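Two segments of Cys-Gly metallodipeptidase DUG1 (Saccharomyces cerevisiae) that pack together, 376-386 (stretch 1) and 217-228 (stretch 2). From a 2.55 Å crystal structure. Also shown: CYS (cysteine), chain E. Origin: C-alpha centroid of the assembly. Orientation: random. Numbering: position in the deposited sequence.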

# COMPACT_ATOMS: atom_id res chain seq x y z
N PRO A 376 -8.06 3.67 -22.80
CA PRO A 376 -8.29 2.29 -23.22
C PRO A 376 -8.48 1.34 -22.04
O PRO A 376 -8.80 0.18 -22.26
CB PRO A 376 -6.99 1.93 -23.95
CG PRO A 376 -5.97 2.82 -23.35
CD PRO A 376 -6.66 4.09 -22.97
N ASN A 377 -8.31 1.83 -20.82
CA ASN A 377 -8.38 0.96 -19.65
C ASN A 377 -9.82 0.52 -19.32
O ASN A 377 -10.79 1.11 -19.81
CB ASN A 377 -7.70 1.63 -18.45
CG ASN A 377 -6.17 1.68 -18.59
OD1 ASN A 377 -5.55 0.73 -19.04
ND2 ASN A 377 -5.56 2.80 -18.19
N LYS A 378 -9.94 -0.53 -18.51
CA LYS A 378 -11.24 -0.98 -17.98
C LYS A 378 -11.49 -0.31 -16.63
O LYS A 378 -10.55 -0.02 -15.89
CB LYS A 378 -11.27 -2.50 -17.80
CG LYS A 378 -11.04 -3.28 -19.07
CD LYS A 378 -10.91 -4.80 -18.82
CE LYS A 378 -9.45 -5.27 -18.59
NZ LYS A 378 -8.55 -5.20 -19.81
N CYS A 379 -12.76 -0.05 -16.31
CA CYS A 379 -13.08 0.62 -15.05
C CYS A 379 -14.49 0.33 -14.59
O CYS A 379 -15.43 0.22 -15.39
CB CYS A 379 -12.88 2.14 -15.14
SG CYS A 379 -13.18 3.04 -13.56
N ARG A 380 -14.63 0.22 -13.28
CA ARG A 380 -15.93 0.04 -12.65
C ARG A 380 -15.81 0.29 -11.16
O ARG A 380 -14.74 0.10 -10.56
CB ARG A 380 -16.46 -1.36 -12.93
CG ARG A 380 -15.78 -2.44 -12.16
CD ARG A 380 -16.32 -3.77 -12.58
NE ARG A 380 -15.59 -4.85 -11.93
CZ ARG A 380 -15.82 -5.27 -10.69
NH1 ARG A 380 -16.77 -4.68 -9.96
NH2 ARG A 380 -15.11 -6.27 -10.18
N THR A 381 -16.91 0.72 -10.56
CA THR A 381 -16.93 1.06 -9.15
C THR A 381 -17.94 0.19 -8.43
O THR A 381 -19.09 0.06 -8.85
CB THR A 381 -17.23 2.55 -8.95
OG1 THR A 381 -16.08 3.30 -9.36
CG2 THR A 381 -17.52 2.88 -7.49
N GLU A 382 -17.50 -0.44 -7.34
CA GLU A 382 -18.40 -1.32 -6.63
C GLU A 382 -18.46 -1.05 -5.13
O GLU A 382 -17.54 -0.48 -4.54
CB GLU A 382 -18.06 -2.78 -6.93
CG GLU A 382 -16.96 -3.37 -6.10
CD GLU A 382 -16.51 -4.71 -6.67
OE1 GLU A 382 -16.94 -5.04 -7.79
OE2 GLU A 382 -15.73 -5.42 -5.99
N LEU A 383 -19.58 -1.44 -4.54
CA LEU A 383 -19.81 -1.22 -3.14
C LEU A 383 -19.16 -2.36 -2.37
O LEU A 383 -19.31 -3.52 -2.74
CB LEU A 383 -21.32 -1.16 -2.88
CG LEU A 383 -21.84 -1.11 -1.44
CD1 LEU A 383 -21.63 0.25 -0.84
CD2 LEU A 383 -23.30 -1.51 -1.39
N ILE A 384 -18.41 -2.05 -1.33
CA ILE A 384 -17.84 -3.11 -0.51
C ILE A 384 -18.76 -3.46 0.66
O ILE A 384 -19.04 -4.63 0.90
CB ILE A 384 -16.46 -2.76 0.03
CG1 ILE A 384 -15.49 -2.51 -1.14
CG2 ILE A 384 -15.99 -3.87 0.96
CD1 ILE A 384 -14.13 -1.98 -0.74
N HIS A 385 -19.22 -2.45 1.39
CA HIS A 385 -20.24 -2.65 2.40
C HIS A 385 -21.06 -1.38 2.64
O HIS A 385 -20.59 -0.27 2.38
CB HIS A 385 -19.66 -3.20 3.71
CG HIS A 385 -18.83 -2.22 4.48
ND1 HIS A 385 -17.51 -2.47 4.81
CD2 HIS A 385 -19.13 -1.02 5.03
CE1 HIS A 385 -17.03 -1.45 5.51
NE2 HIS A 385 -18.00 -0.56 5.66
N ASP A 386 -22.28 -1.56 3.13
CA ASP A 386 -23.12 -0.43 3.51
C ASP A 386 -23.71 -0.65 4.90
O ASP A 386 -23.94 -1.78 5.32
CB ASP A 386 -24.20 -0.13 2.46
CG ASP A 386 -25.23 -1.25 2.31
OD1 ASP A 386 -25.11 -2.33 2.94
OD2 ASP A 386 -26.19 -1.04 1.54
N CYS E . -15.94 1.17 11.76
CA CYS E . -16.33 1.59 10.43
C CYS E . -16.74 3.07 10.47
O CYS E . -17.60 3.46 11.25
CB CYS E . -17.45 0.70 9.89
SG CYS E . -17.96 1.09 8.24
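Stretch 2, residues 217-228: GCNYYQTIIEGP

Apolar contacts centre on the face carrying Cys-379, Leu-383, Ile-225 and Tyr-221: Cys-379 SG meets Ile-225 CG1 at 3.5 Å, and Leu-383 CD1 rests 3.5 Å from Tyr-221 CE1. At the bulge, Ile-384 turns toward stretch 2 and sets its CD1 3.6 Å from Tyr-220 CD1. Beyond it, Tyr-220 CB lies over the face of the His-385 ring, 3.9 Å from the ring centroid, while His-385 NE2 stands 3.1 Å from SG of the bound cysteine. Stretch 2 runs antiparallel to stretch 1, both strands extended except at Ile-384, where the bulge turns the backbone; the axes of strands 378-386 and 217-226 approach to 4.5 Å with a signed crossing angle of 147°. Paired backbone hydrogen bonds fix the register: Arg-380 faces Ile-224 (Ile-224 N to Arg-380 O, 2.7 Å), Glu-382 Gln-222 (Glu-382 N to Gln-222 O, 2.9 Å) and Lys-378 Glu-226 (Lys-378 N to Glu-226 O, 2.8 Å). The bulge shifts this register by one, so Tyr-220 O accepts from Ile-384 N at 2.6 Å and only weakly from His-385 N at 3.5 Å. Thr-381 and Thr-223 form a non-hydrogen-bonded pair, Thr-381 CA 4.1 Å from Thr-223 CA; with both side chains on one face, Thr-381 OG1 and Thr-223 OG1 share a 2.5 Å hydrogen bond. Gln-222 NE2 donates to Glu-382 OE2 at 2.6 Å. At the Lys-378 end, Lys-378 NZ stays 4.6 Å from Glu-226 OE1, beyond a salt bridge.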

# COMPACT_ATOMS: atom_id res chain seq x y z
N GLY A 217 -24.60 6.72 8.63
CA GLY A 217 -24.33 5.46 7.99
C GLY A 217 -23.00 5.51 7.26
O GLY A 217 -22.26 6.50 7.32
N CYS A 218 -22.68 4.44 6.56
CA CYS A 218 -21.42 4.37 5.85
C CYS A 218 -21.52 3.47 4.60
O CYS A 218 -21.93 2.31 4.68
CB CYS A 218 -20.29 3.89 6.78
SG CYS A 218 -18.63 3.99 6.03
N ASN A 219 -21.16 4.04 3.46
CA ASN A 219 -21.09 3.27 2.23
C ASN A 219 -19.64 3.22 1.77
O ASN A 219 -19.02 4.25 1.52
CB ASN A 219 -21.99 3.87 1.15
CG ASN A 219 -23.46 3.51 1.34
OD1 ASN A 219 -23.90 3.23 2.46
ND2 ASN A 219 -24.22 3.49 0.25
N TYR A 220 -19.09 2.01 1.69
CA TYR A 220 -17.68 1.89 1.37
C TYR A 220 -17.51 1.37 -0.05
O TYR A 220 -18.03 0.30 -0.40
CB TYR A 220 -16.98 0.98 2.37
CG TYR A 220 -15.50 1.22 2.50
CD1 TYR A 220 -14.62 0.81 1.50
CD2 TYR A 220 -14.97 1.86 3.60
CE1 TYR A 220 -13.26 1.04 1.61
CE2 TYR A 220 -13.62 2.09 3.72
CZ TYR A 220 -12.76 1.68 2.71
OH TYR A 220 -11.41 1.88 2.82
N TYR A 221 -16.79 2.14 -0.86
CA TYR A 221 -16.63 1.83 -2.28
C TYR A 221 -15.19 1.56 -2.68
O TYR A 221 -14.23 2.04 -2.04
CB TYR A 221 -17.20 2.96 -3.15
CG TYR A 221 -18.66 3.23 -2.93
CD1 TYR A 221 -19.62 2.43 -3.51
CD2 TYR A 221 -19.08 4.28 -2.12
CE1 TYR A 221 -20.97 2.66 -3.29
CE2 TYR A 221 -20.42 4.52 -1.89
CZ TYR A 221 -21.36 3.71 -2.48
OH TYR A 221 -22.70 3.94 -2.26
N GLN A 222 -15.03 0.78 -3.74
CA GLN A 222 -13.74 0.65 -4.40
C GLN A 222 -13.92 0.86 -5.89
O GLN A 222 -14.80 0.26 -6.52
CB GLN A 222 -13.08 -0.71 -4.10
CG GLN A 222 -13.84 -1.92 -4.61
CD GLN A 222 -13.14 -3.23 -4.28
OE1 GLN A 222 -12.11 -3.24 -3.61
NE2 GLN A 222 -13.69 -4.33 -4.76
N THR A 223 -13.11 1.75 -6.45
CA THR A 223 -13.09 1.95 -7.89
C THR A 223 -11.96 1.13 -8.49
O THR A 223 -10.80 1.31 -8.12
CB THR A 223 -12.94 3.44 -8.27
OG1 THR A 223 -14.15 4.13 -7.99
CG2 THR A 223 -12.64 3.60 -9.75
N ILE A 224 -12.30 0.22 -9.40
CA ILE A 224 -11.32 -0.70 -9.98
C ILE A 224 -10.96 -0.34 -11.41
O ILE A 224 -11.82 -0.29 -12.28
CB ILE A 224 -11.82 -2.14 -9.94
CG1 ILE A 224 -12.54 -2.42 -8.61
CG2 ILE A 224 -10.66 -3.09 -10.14
CD1 ILE A 224 -13.15 -3.82 -8.52
N ILE A 225 -9.67 -0.09 -11.65
CA ILE A 225 -9.18 0.22 -12.99
C ILE A 225 -8.08 -0.76 -13.38
O ILE A 225 -7.09 -0.92 -12.66
CB ILE A 225 -8.64 1.64 -13.08
CG1 ILE A 225 -9.75 2.64 -12.78
CG2 ILE A 225 -8.09 1.91 -14.46
CD1 ILE A 225 -9.28 4.08 -12.77
N GLU A 226 -8.29 -1.42 -14.52
CA GLU A 226 -7.39 -2.46 -15.01
C GLU A 226 -6.94 -2.15 -16.43
O GLU A 226 -7.72 -1.61 -17.23
CB GLU A 226 -8.10 -3.81 -14.98
CG GLU A 226 -7.28 -4.93 -15.58
CD GLU A 226 -7.88 -6.30 -15.33
OE1 GLU A 226 -9.12 -6.42 -15.42
OE2 GLU A 226 -7.11 -7.25 -15.04
N GLY A 227 -5.69 -2.48 -16.74
CA GLY A 227 -5.11 -2.24 -18.07
C GLY A 227 -4.35 -3.44 -18.62
O GLY A 227 -4.96 -4.34 -19.20
N PRO A 228 -3.02 -3.46 -18.45
CA PRO A 228 -2.19 -4.60 -18.87
C PRO A 228 -2.51 -5.82 -18.02
O PRO A 228 -3.20 -5.71 -16.99
CB PRO A 228 -0.78 -4.13 -18.53
CG PRO A 228 -0.98 -3.21 -17.37
CD PRO A 228 -2.24 -2.47 -17.70